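Local coordinates for putative lipoprotein (PDB 2G5G) that binds heme as a cofacial pair, linked to its dimerization, and probably takes part in bacterial heme transport, at residues E33-E38 against Y260-K265; V80-L85 against E124-V129; D94-N99 against N110-D115; N128-F131 against K136-G139. One frame throughout, in Å; residues are numbered along the deposited sequence.

Interaction 1 (E33-E38 against Y260-K265); sequences EDMILE and YVLIYK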
loop_
_atom_site.group_PDB
_atom_site.type_symbol
_atom_site.label_atom_id
_atom_site.label_comp_id
_atom_site.label_asym_id
_atom_site.label_seq_id
_atom_site.Cartn_x
_atom_site.Cartn_y
_atom_site.Cartn_z
ATOM N N GLU A 33 21.050 34.509 12.705
ATOM C CA GLU A 33 20.569 35.849 12.283
ATOM C C GLU A 33 20.910 36.145 10.806
ATOM O O GLU A 33 20.043 36.581 10.063
ATOM C CB GLU A 33 21.172 36.949 13.168
ATOM C CG GLU A 33 20.158 37.878 13.864
ATOM C CD GLU A 33 20.855 39.009 14.662
ATOM O OE1 GLU A 33 20.756 39.029 15.915
ATOM O OE2 GLU A 33 21.508 39.867 14.025
ATOM N N ASP A 34 22.173 35.939 10.404
ATOM C CA ASP A 34 22.582 36.105 8.996
ATOM C C ASP A 34 21.864 35.146 8.015
ATOM O O ASP A 34 21.565 35.546 6.889
ATOM C CB ASP A 34 24.104 35.985 8.825
ATOM C CG ASP A 34 24.858 37.213 9.368
ATOM O OD1 ASP A 34 24.224 38.174 9.884
ATOM O OD2 ASP A 34 26.085 37.213 9.266
HETATM N N MSE A 35 21.580 33.917 8.426
HETATM C CA MSE A 35 20.761 33.017 7.577
HETATM C C MSE A 35 19.349 33.615 7.399
HETATM O O MSE A 35 18.834 33.682 6.280
HETATM C CB MSE A 35 20.663 31.595 8.123
HETATM C CG MSE A 35 19.863 30.682 7.223
HETATM SE SE MSE A 35 19.355 29.027 8.008
HETATM C CE MSE A 35 18.222 29.595 9.520
ATOM N N ILE A 36 18.740 34.047 8.500
ATOM C CA ILE A 36 17.429 34.701 8.435
ATOM C C ILE A 36 17.379 35.877 7.460
ATOM O O ILE A 36 16.448 35.969 6.655
ATOM C CB ILE A 36 16.934 35.131 9.858
ATOM C CG1 ILE A 36 16.748 33.891 10.773
ATOM C CG2 ILE A 36 15.685 36.022 9.779
ATOM C CD1 ILE A 36 15.708 32.864 10.327
ATOM N N LEU A 37 18.367 36.773 7.523
ATOM C CA LEU A 37 18.394 37.932 6.632
ATOM C C LEU A 37 18.407 37.473 5.173
ATOM O O LEU A 37 17.748 38.064 4.317
ATOM C CB LEU A 37 19.593 38.845 6.939
ATOM C CG LEU A 37 19.687 39.442 8.353
ATOM C CD1 LEU A 37 20.951 40.302 8.517
ATOM C CD2 LEU A 37 18.434 40.239 8.688
ATOM N N GLU A 38 19.112 36.384 4.895
ATOM C CA GLU A 38 19.099 35.829 3.527
ATOM C C GLU A 38 17.774 35.183 3.160
ATOM O O GLU A 38 17.273 35.391 2.056
ATOM C CB GLU A 38 20.257 34.843 3.323
ATOM C CG GLU A 38 21.635 35.439 3.616
ATOM C CD GLU A 38 21.915 36.676 2.806
ATOM O OE1 GLU A 38 21.573 36.725 1.611
ATOM O OE2 GLU A 38 22.477 37.633 3.364
ATOM N N TYR A 260 21.265 25.945 2.616
ATOM C CA TYR A 260 21.751 26.053 4.000
ATOM C C TYR A 260 21.515 24.721 4.657
ATOM O O TYR A 260 20.555 24.001 4.303
ATOM C CB TYR A 260 21.022 27.181 4.781
ATOM C CG TYR A 260 21.276 28.541 4.185
ATOM C CD1 TYR A 260 20.385 29.079 3.231
ATOM C CD2 TYR A 260 22.414 29.274 4.513
ATOM C CE1 TYR A 260 20.624 30.322 2.661
ATOM C CE2 TYR A 260 22.667 30.528 3.939
ATOM C CZ TYR A 260 21.764 31.031 3.005
ATOM O OH TYR A 260 21.970 32.233 2.364
ATOM N N VAL A 261 22.367 24.362 5.631
ATOM C CA VAL A 261 22.111 23.139 6.346
ATOM C C VAL A 261 22.373 23.402 7.820
ATOM O O VAL A 261 23.325 24.092 8.189
ATOM C CB VAL A 261 22.888 21.897 5.722
ATOM C CG1 VAL A 261 24.380 22.143 5.709
ATOM C CG2 VAL A 261 22.507 20.588 6.418
ATOM N N LEU A 262 21.457 22.918 8.653
ATOM C CA LEU A 262 21.644 22.992 10.090
ATOM C C LEU A 262 22.264 21.703 10.528
ATOM O O LEU A 262 21.789 20.635 10.170
ATOM C CB LEU A 262 20.314 23.222 10.821
ATOM C CG LEU A 262 20.016 24.702 11.000
ATOM C CD1 LEU A 262 19.512 25.233 9.641
ATOM C CD2 LEU A 262 18.926 24.917 12.101
ATOM N N ILE A 263 23.342 21.817 11.290
ATOM C CA ILE A 263 24.144 20.654 11.673
ATOM C C ILE A 263 24.120 20.609 13.193
ATOM O O ILE A 263 24.416 21.610 13.843
ATOM C CB ILE A 263 25.602 20.748 11.153
ATOM C CG1 ILE A 263 25.620 20.714 9.614
ATOM C CG2 ILE A 263 26.457 19.587 11.718
ATOM C CD1 ILE A 263 26.939 21.119 9.003
ATOM N N TYR A 264 23.741 19.454 13.727
ATOM C CA TYR A 264 23.489 19.299 15.168
ATOM C C TYR A 264 24.638 18.573 15.882
ATOM O O TYR A 264 25.249 17.673 15.315
ATOM C CB TYR A 264 22.170 18.547 15.398
ATOM C CG TYR A 264 20.973 19.241 14.802
ATOM C CD1 TYR A 264 20.469 18.852 13.559
ATOM C CD2 TYR A 264 20.357 20.301 15.468
ATOM C CE1 TYR A 264 19.380 19.501 12.987
ATOM C CE2 TYR A 264 19.244 20.962 14.906
ATOM C CZ TYR A 264 18.764 20.547 13.674
ATOM O OH TYR A 264 17.684 21.198 13.107
ATOM N N LYS A 265 24.915 18.977 17.116
ATOM C CA LYS A 265 25.989 18.373 17.931
ATOM C C LYS A 265 25.536 17.074 18.616
ATOM O O LYS A 265 24.538 17.067 19.354
ATOM C CB LYS A 265 26.513 19.373 18.967
ATOM C CG LYS A 265 27.629 20.318 18.465
ATOM C CD LYS A 265 27.327 21.030 17.143
ATOM C CE LYS A 265 27.688 22.526 17.210
ATOM N NZ LYS A 265 29.071 22.836 17.715
#
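Met35, modelled as selenomethionine, lays CG of its side chain over one face of the Tyr260 ring, and this overlap is the tightly packed part of the contact. The two side chains run past each other in opposite directions. Met35 CG sits 4.1 Å from the Tyr260 ring centroid and close to the ring normal, a CH-pi contact displaced somewhat toward the rim. The selenium lies farther out: Met35 SE is 5.0 Å from the Tyr260 centroid, in an oblique Met-aromatic contact, and it also meets Leu262 CD1 at 4.1 Å. Placing CG opposite the amide nitrogen (chi1 -178°) sets it over the ring face, and an extended chi2 of -166° carries SE past the ring to Leu262. A long, unbranched and polarisable residue suits this position, since one chain can serve both an aromatic face and a leucine methyl. What meets here is helix 32-39 and strand 260-264 of the mixed sheet, whose short segments run nearly antiparallel at 152° with their axes 11.1 Å apart. Helix 54-73 adds Ile63 against Met35 and Ser59 against Leu262. Toward Glu38 the contact is thinner and nearer to solvent. Tyrosine suits both parts, offering a ring face to Met35 and a hydroxyl to the glutamate methylenes, with Tyr260 OH 3.3 Å from Glu38 CB and 3.5 Å from Glu38 CG, while the two side chains cross at about a right angle. The carboxylate of partly exposed Glu38 bends away from the strand and forms a salt bridge with Lys41.

Interaction 2 (V80-L85 against E124-V129); sequences VALEML and EQFVNV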
loop_
_atom_site.group_PDB
_atom_site.type_symbol
_atom_site.label_atom_id
_atom_site.label_comp_id
_atom_site.label_asym_id
_atom_site.label_seq_id
_atom_site.Cartn_x
_atom_site.Cartn_y
_atom_site.Cartn_z
ATOM N N VAL A 80 2.447 29.463 5.376
ATOM C CA VAL A 80 3.156 28.182 5.560
ATOM C C VAL A 80 2.416 27.029 4.891
ATOM O O VAL A 80 1.251 26.766 5.185
ATOM C CB VAL A 80 3.412 27.860 7.047
ATOM C CG1 VAL A 80 4.075 26.465 7.210
ATOM C CG2 VAL A 80 4.301 28.908 7.655
ATOM N N ALA A 81 3.091 26.376 3.945
ATOM C CA ALA A 81 2.528 25.217 3.265
ATOM C C ALA A 81 3.065 23.972 3.966
ATOM O O ALA A 81 4.198 23.948 4.444
ATOM C CB ALA A 81 2.940 25.221 1.769
ATOM N N LEU A 82 2.248 22.935 4.014
ATOM C CA LEU A 82 2.573 21.729 4.764
ATOM C C LEU A 82 2.418 20.499 3.901
ATOM O O LEU A 82 1.333 20.229 3.359
ATOM C CB LEU A 82 1.720 21.625 6.053
ATOM C CG LEU A 82 1.935 22.635 7.186
ATOM C CD1 LEU A 82 0.925 22.434 8.323
ATOM C CD2 LEU A 82 3.352 22.602 7.724
ATOM N N GLU A 83 3.504 19.733 3.759
ATOM C CA GLU A 83 3.401 18.409 3.140
ATOM C C GLU A 83 2.307 17.605 3.870
ATOM O O GLU A 83 1.681 16.724 3.272
ATOM C CB GLU A 83 4.735 17.645 3.256
ATOM C CG GLU A 83 4.671 16.173 2.742
ATOM C CD GLU A 83 5.926 15.337 3.070
ATOM O OE1 GLU A 83 6.875 15.849 3.690
ATOM O OE2 GLU A 83 5.938 14.157 2.707
HETATM N N MSE A 84 2.072 17.895 5.150
HETATM C CA MSE A 84 1.113 17.019 5.879
HETATM C C MSE A 84 -0.360 17.272 5.643
HETATM O O MSE A 84 -1.199 16.498 6.102
HETATM C CB MSE A 84 1.438 16.741 7.363
HETATM C CG MSE A 84 2.257 17.689 8.224
HETATM SE SE MSE A 84 3.936 18.584 7.620
HETATM C CE MSE A 84 5.002 17.115 6.854
ATOM N N LEU A 85 -0.681 18.312 4.873
ATOM C CA LEU A 85 -2.068 18.551 4.483
ATOM C C LEU A 85 -2.192 18.568 2.993
ATOM O O LEU A 85 -1.301 19.081 2.287
ATOM C CB LEU A 85 -2.594 19.844 5.106
ATOM C CG LEU A 85 -2.724 19.792 6.622
ATOM C CD1 LEU A 85 -2.853 21.161 7.252
ATOM C CD2 LEU A 85 -3.923 18.907 7.006
ATOM N N GLU A 124 2.597 19.305 16.719
ATOM C CA GLU A 124 1.814 20.251 17.510
ATOM C C GLU A 124 2.496 21.562 17.815
ATOM O O GLU A 124 1.862 22.613 17.740
ATOM C CB GLU A 124 1.309 19.614 18.824
ATOM C CG GLU A 124 2.372 19.369 19.878
ATOM C CD GLU A 124 1.769 19.175 21.257
ATOM O OE1 GLU A 124 0.627 18.636 21.356
ATOM O OE2 GLU A 124 2.443 19.576 22.232
ATOM N N GLN A 125 3.773 21.505 18.181
ATOM C CA GLN A 125 4.494 22.700 18.596
ATOM C C GLN A 125 4.583 23.666 17.418
ATOM O O GLN A 125 4.254 24.844 17.559
ATOM C CB GLN A 125 5.898 22.353 19.119
ATOM C CG GLN A 125 6.660 23.519 19.777
ATOM C CD GLN A 125 8.121 23.181 20.085
ATOM O OE1 GLN A 125 8.591 22.064 19.812
ATOM N NE2 GLN A 125 8.846 24.146 20.657
ATOM N N PHE A 126 5.018 23.158 16.267
ATOM C CA PHE A 126 5.214 24.011 15.091
ATOM C C PHE A 126 3.874 24.532 14.554
ATOM O O PHE A 126 3.720 25.745 14.303
ATOM C CB PHE A 126 5.947 23.251 13.987
ATOM C CG PHE A 126 6.153 24.058 12.718
ATOM C CD1 PHE A 126 6.995 25.154 12.717
ATOM C CD2 PHE A 126 5.516 23.693 11.532
ATOM C CE1 PHE A 126 7.199 25.892 11.549
ATOM C CE2 PHE A 126 5.733 24.415 10.342
ATOM C CZ PHE A 126 6.569 25.517 10.367
ATOM N N VAL A 127 2.924 23.617 14.389
ATOM C CA VAL A 127 1.640 23.965 13.794
ATOM C C VAL A 127 0.851 24.948 14.683
ATOM O O VAL A 127 0.128 25.791 14.160
ATOM C CB VAL A 127 0.795 22.733 13.448
ATOM C CG1 VAL A 127 -0.567 23.156 12.933
ATOM C CG2 VAL A 127 1.483 21.875 12.404
ATOM N N ASN A 128 1.018 24.861 16.005
ATOM C CA ASN A 128 0.348 25.789 16.918
ATOM C C ASN A 128 0.859 27.183 16.768
ATOM O O ASN A 128 0.059 28.103 16.626
ATOM C CB ASN A 128 0.424 25.353 18.395
ATOM C CG ASN A 128 -0.780 24.542 18.819
ATOM O OD1 ASN A 128 -0.953 23.394 18.398
ATOM N ND2 ASN A 128 -1.633 25.141 19.651
ATOM N N VAL A 129 2.190 27.328 16.773
ATOM C CA VAL A 129 2.842 28.615 16.593
ATOM C C VAL A 129 2.481 29.213 15.233
ATOM O O VAL A 129 2.249 30.429 15.122
ATOM C CB VAL A 129 4.388 28.520 16.748
ATOM C CG1 VAL A 129 5.020 29.864 16.526
ATOM C CG2 VAL A 129 4.757 28.031 18.137
#
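In the helix-on-sheet layer of this domain, Phe126 and Val127 of helix 124-131 rest on Val80 and Leu82 of strand 78-82. Phe126 brings the far end of its ring to the strand, its CE2 atom lying 4.0 Å from Leu82 CD2 and 4.1 Å from Val80 CG1. The two approaches differ: the leucine methyl is at the ring edge, in its plane, whereas the valine methyl comes in obliquely and touches CZ as well. With CG opposite the amide nitrogen (chi1 178°), Phe126 extends from the helix far enough to bridge axes 11.2 Å apart. Leu82 divides its branches between the two helix residues, for its other methyl, CD1, meets Val127 CG2 at 4.2 Å. Strand 78-82 lies beside strand 137-141, parallel to it, and the chain between them passes through helices 90-98, 108-111 and 124-131, so the contact belongs to a beta-alpha-beta crossover. Branched valine and leucine, two positions apart on the strand, present one apolar face to the helix, and all four touching residues are buried. Leu218 of the neighbouring strand 214-220 and Phe64 of helix 54-73 extend this greasy layer around Phe126. A type I turn from Leu82 to Leu85, closed by the Leu85 N to Leu82 O hydrogen bond at 3.2 Å, leads the chain off the sheet.

Interaction 3 (D94-N99 against N110-D115); sequences DKAFKN and NALNWD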
loop_
_atom_site.group_PDB
_atom_site.type_symbol
_atom_site.label_atom_id
_atom_site.label_comp_id
_atom_site.label_asym_id
_atom_site.label_seq_id
_atom_site.Cartn_x
_atom_site.Cartn_y
_atom_site.Cartn_z
ATOM N N ASP A 94 -9.026 27.430 4.861
ATOM C CA ASP A 94 -9.329 28.874 4.791
ATOM C C ASP A 94 -10.366 29.257 5.882
ATOM O O ASP A 94 -10.251 30.307 6.536
ATOM C CB ASP A 94 -9.863 29.245 3.402
ATOM C CG ASP A 94 -8.801 29.170 2.303
ATOM O OD1 ASP A 94 -7.588 29.206 2.622
ATOM O OD2 ASP A 94 -9.183 29.080 1.113
ATOM N N LYS A 95 -11.338 28.366 6.091
ATOM C CA LYS A 95 -12.322 28.501 7.192
ATOM C C LYS A 95 -11.657 28.531 8.553
ATOM O O LYS A 95 -11.977 29.386 9.370
ATOM C CB LYS A 95 -13.365 27.386 7.135
ATOM C CG LYS A 95 -14.133 27.391 5.820
ATOM C CD LYS A 95 -15.279 26.370 5.789
ATOM C CE LYS A 95 -16.204 26.678 4.626
ATOM N NZ LYS A 95 -16.944 25.451 4.193
ATOM N N ALA A 96 -10.704 27.625 8.786
ATOM C CA ALA A 96 -9.915 27.640 10.019
ATOM C C ALA A 96 -9.128 28.936 10.188
ATOM O O ALA A 96 -9.050 29.485 11.291
ATOM C CB ALA A 96 -8.984 26.426 10.077
ATOM N N PHE A 97 -8.552 29.425 9.091
ATOM C CA PHE A 97 -7.840 30.694 9.086
ATOM C C PHE A 97 -8.789 31.827 9.509
ATOM O O PHE A 97 -8.427 32.687 10.319
ATOM C CB PHE A 97 -7.263 30.992 7.690
ATOM C CG PHE A 97 -6.569 32.325 7.600
ATOM C CD1 PHE A 97 -5.317 32.506 8.177
ATOM C CD2 PHE A 97 -7.169 33.408 6.954
ATOM C CE1 PHE A 97 -4.661 33.730 8.115
ATOM C CE2 PHE A 97 -6.520 34.641 6.884
ATOM C CZ PHE A 97 -5.266 34.809 7.464
ATOM N N LYS A 98 -9.982 31.810 8.916
ATOM C CA LYS A 98 -11.054 32.763 9.207
ATOM C C LYS A 98 -11.469 32.672 10.682
ATOM O O LYS A 98 -11.539 33.701 11.358
ATOM C CB LYS A 98 -12.238 32.497 8.270
ATOM C CG LYS A 98 -13.343 33.561 8.287
ATOM C CD LYS A 98 -14.136 33.580 6.973
ATOM C CE LYS A 98 -13.247 33.998 5.781
ATOM N NZ LYS A 98 -13.984 34.838 4.782
ATOM N N ASN A 99 -11.689 31.447 11.175
ATOM C CA ASN A 99 -12.147 31.196 12.555
ATOM C C ASN A 99 -11.034 31.040 13.583
ATOM O O ASN A 99 -11.263 30.517 14.680
ATOM C CB ASN A 99 -13.022 29.941 12.647
ATOM C CG ASN A 99 -14.053 29.857 11.565
ATOM O OD1 ASN A 99 -14.555 30.863 11.086
ATOM N ND2 ASN A 99 -14.364 28.645 11.157
ATOM N N ASN A 110 -8.920 19.229 14.844
ATOM C CA ASN A 110 -10.215 18.994 14.230
ATOM C C ASN A 110 -10.545 20.070 13.176
ATOM O O ASN A 110 -11.119 19.775 12.120
ATOM C CB ASN A 110 -11.296 18.906 15.319
ATOM C CG ASN A 110 -10.998 17.814 16.370
ATOM O OD1 ASN A 110 -11.632 16.746 16.370
ATOM N ND2 ASN A 110 -10.038 18.086 17.272
ATOM N N ALA A 111 -10.159 21.309 13.475
ATOM C CA ALA A 111 -10.343 22.433 12.562
ATOM C C ALA A 111 -9.579 22.220 11.253
ATOM O O ALA A 111 -10.088 22.533 10.171
ATOM C CB ALA A 111 -9.906 23.739 13.227
ATOM N N LEU A 112 -8.372 21.661 11.364
ATOM C CA LEU A 112 -7.481 21.504 10.217
ATOM C C LEU A 112 -7.756 20.204 9.507
ATOM O O LEU A 112 -7.170 19.922 8.465
ATOM C CB LEU A 112 -6.008 21.544 10.654
ATOM C CG LEU A 112 -5.493 22.770 11.401
ATOM C CD1 LEU A 112 -4.072 22.529 11.904
ATOM C CD2 LEU A 112 -5.579 24.027 10.533
ATOM N N ASN A 113 -8.654 19.402 10.070
ATOM C CA ASN A 113 -8.861 18.045 9.586
ATOM C C ASN A 113 -7.536 17.246 9.501
ATOM O O ASN A 113 -7.285 16.526 8.528
ATOM C CB ASN A 113 -9.561 18.074 8.227
ATOM C CG ASN A 113 -10.215 16.777 7.910
ATOM O OD1 ASN A 113 -10.599 16.046 8.818
ATOM N ND2 ASN A 113 -10.346 16.464 6.629
ATOM N N TRP A 114 -6.699 17.393 10.524
ATOM C CA TRP A 114 -5.397 16.737 10.563
ATOM C C TRP A 114 -5.540 15.269 10.223
ATOM O O TRP A 114 -6.464 14.609 10.711
ATOM C CB TRP A 114 -4.763 16.884 11.944
ATOM C CG TRP A 114 -3.298 16.590 11.937
ATOM C CD1 TRP A 114 -2.686 15.437 12.347
ATOM C CD2 TRP A 114 -2.250 17.460 11.481
ATOM N NE1 TRP A 114 -1.324 15.538 12.187
ATOM C CE2 TRP A 114 -1.028 16.762 11.645
ATOM C CE3 TRP A 114 -2.226 18.752 10.942
ATOM C CZ2 TRP A 114 0.202 17.316 11.296
ATOM C CZ3 TRP A 114 -0.997 19.306 10.601
ATOM C CH2 TRP A 114 0.200 18.588 10.784
ATOM N N ASP A 115 -4.640 14.771 9.375
ATOM C CA ASP A 115 -4.584 13.350 9.019
ATOM C C ASP A 115 -3.688 12.636 10.006
ATOM O O ASP A 115 -2.566 13.071 10.271
ATOM C CB ASP A 115 -4.070 13.139 7.590
ATOM C CG ASP A 115 -4.330 11.727 7.066
ATOM O OD1 ASP A 115 -4.224 10.764 7.859
ATOM O OD2 ASP A 115 -4.633 11.574 5.853
#
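Ala96 sets its single methyl against Ala111 and the tip of Leu112. Its CB lies 4.0 Å from the carbonyl oxygen Ala111 O and 4.2 Å from Ala111 CB, so it meets main chain and side chain together. Small residues on both sides permit this intimacy: the CA atoms of Ala96 and Ala111 are just 5.8 Å apart. Leu112 comes in from the flank, its CD2 methyl 4.2 Å from Ala96 CB, while its side chain also leans on Leu93 of helix 90-98. The join is between helix 90-98 and the short helix 108-111, within the connection that leads from strand 78-82 to strand 137-141. The chain leaves helical geometry at Asn113 in a Schellman motif, with a positive phi of 52°. Asparagine tolerates this left-handed conformation better than most residues other than glycine, and its side-chain ND2 is hydrogen-bonded to Glu89 OE2. Ile103, in the loop joining the two helices, packs on both alanines, and Phe131 of helix 124-131 lies against Ala96 and Leu112.

Interaction 4 (N128-F131 against K136-G139); sequences NVVF and KILG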
loop_
_atom_site.group_PDB
_atom_site.type_symbol
_atom_site.label_atom_id
_atom_site.label_comp_id
_atom_site.label_asym_id
_atom_site.label_seq_id
_atom_site.Cartn_x
_atom_site.Cartn_y
_atom_site.Cartn_z
ATOM N N ASN A 128 1.018 24.861 16.005
ATOM C CA ASN A 128 0.348 25.789 16.918
ATOM C C ASN A 128 0.859 27.183 16.768
ATOM O O ASN A 128 0.059 28.103 16.626
ATOM C CB ASN A 128 0.424 25.353 18.395
ATOM C CG ASN A 128 -0.780 24.542 18.819
ATOM O OD1 ASN A 128 -0.953 23.394 18.398
ATOM N ND2 ASN A 128 -1.633 25.141 19.651
ATOM N N VAL A 129 2.190 27.328 16.773
ATOM C CA VAL A 129 2.842 28.615 16.593
ATOM C C VAL A 129 2.481 29.213 15.233
ATOM O O VAL A 129 2.249 30.429 15.122
ATOM C CB VAL A 129 4.388 28.520 16.748
ATOM C CG1 VAL A 129 5.020 29.864 16.526
ATOM C CG2 VAL A 129 4.757 28.031 18.137
ATOM N N VAL A 130 2.427 28.361 14.211
ATOM C CA VAL A 130 2.071 28.822 12.860
ATOM C C VAL A 130 0.615 29.305 12.819
ATOM O O VAL A 130 0.338 30.468 12.442
ATOM C CB VAL A 130 2.330 27.752 11.785
ATOM C CG1 VAL A 130 1.735 28.176 10.433
ATOM C CG2 VAL A 130 3.846 27.538 11.636
ATOM N N PHE A 131 -0.280 28.406 13.222
ATOM C CA PHE A 131 -1.705 28.638 13.148
ATOM C C PHE A 131 -2.154 29.945 13.791
ATOM O O PHE A 131 -2.969 30.638 13.186
ATOM C CB PHE A 131 -2.515 27.461 13.680
ATOM C CG PHE A 131 -3.985 27.613 13.446
ATOM C CD1 PHE A 131 -4.533 27.343 12.185
ATOM C CD2 PHE A 131 -4.824 28.084 14.463
ATOM C CE1 PHE A 131 -5.892 27.498 11.945
ATOM C CE2 PHE A 131 -6.181 28.253 14.234
ATOM C CZ PHE A 131 -6.725 27.950 12.975
ATOM N N LYS A 136 -1.251 32.096 7.114
ATOM C CA LYS A 136 -2.232 31.097 6.744
ATOM C C LYS A 136 -1.558 29.743 6.472
ATOM O O LYS A 136 -0.479 29.667 5.846
ATOM C CB LYS A 136 -3.062 31.529 5.527
ATOM C CG LYS A 136 -4.211 30.574 5.216
ATOM C CD LYS A 136 -5.298 31.218 4.395
ATOM C CE LYS A 136 -4.980 31.086 2.936
ATOM N NZ LYS A 136 -6.145 31.524 2.104
ATOM N N ILE A 137 -2.190 28.675 6.937
ATOM C CA ILE A 137 -1.719 27.318 6.593
ATOM C C ILE A 137 -2.268 26.855 5.260
ATOM O O ILE A 137 -3.498 26.862 5.030
ATOM C CB ILE A 137 -2.003 26.275 7.735
ATOM C CG1 ILE A 137 -1.156 26.634 8.960
ATOM C CG2 ILE A 137 -1.701 24.848 7.257
ATOM C CD1 ILE A 137 -1.415 25.834 10.224
ATOM N N LEU A 138 -1.360 26.438 4.377
ATOM C CA LEU A 138 -1.739 25.907 3.080
ATOM C C LEU A 138 -1.529 24.386 3.027
ATOM O O LEU A 138 -0.526 23.887 3.545
ATOM C CB LEU A 138 -0.918 26.581 1.956
ATOM C CG LEU A 138 -0.718 28.103 1.991
ATOM C CD1 LEU A 138 0.285 28.552 0.879
ATOM C CD2 LEU A 138 -2.077 28.855 1.865
ATOM N N GLY A 139 -2.471 23.668 2.403
ATOM C CA GLY A 139 -2.263 22.249 2.050
ATOM C C GLY A 139 -1.423 22.158 0.793
ATOM O O GLY A 139 -1.746 22.787 -0.211
#
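Val130 and Ile137 meet because their first torsions aim one branch of each at the other: Val130 CG1 stands opposite its amide nitrogen (chi1 171°), and Ile137 swings CG1 away from its own carbonyl carbon (chi1 -66°). An extended chi2 of 173° then carries Ile137 CD1 onward to Phe131. The closest touch, Val130 CG1 to Ile137 CG1 at 3.6 Å, is snug for two saturated carbons. Val130 CG1 also lies 3.9 Å from Ile137 CD1, so the valine branch rests along the end of the isoleucine chain. That same terminal methyl fits into the angle between the root and the ring of Phe131, with Ile137 CD1 4.0 Å from both Phe131 CB and Phe131 CD1. It approaches the ring at its edge, in plane, and the two side chains cross at about a right angle. Isoleucine suits the place: its beta branch is at home in a strand, and its longer arm spans two successive helix residues. Val130 is compact and branched enough for close approach, and Phe131 offers the methyl a flat ring's edge. All three side chains are buried and apolar, and they pack across the short loop linking helix 124-131 to strand 137-141, the last step of a beta-alpha-beta crossover. Strand 137-141 is an outermost strand of the sheet within the chain, and Gln90 of helix 90-98 bonds through its amide to Ile137 O and Gly139 N. On the sheet side Ile137 packs on Leu82 and Val130 on Val80, helix 54-73 brings Phe64 to Val130, and Phe131 reaches Ala96 of helix 90-98.

In the fold
Interactions 2, 3 and 4 form one continuous cluster in the crossover between neighbouring parallel strands 78-82 and 137-141. Interactions 2 and 4 have centres about 5 Å apart and share helix 124-131; interaction 3 lies about 11 Å from interaction 2 and about 9 Å from interaction 4, centre to centre. Along the chain, interaction 3 is nested within interaction 2, and interaction 4 begins on Asn128 and Val129, where interaction 2 ends. The salt bridge Asp94 to Lys136 ties 94-99 to 136-139. Interaction 1 encloses all three in sequence, yet its centre is about 20 Å or more from theirs: it packs a helix on another part of the same sheet, joining an early helix to the C-terminal strand of this heme-binding domain.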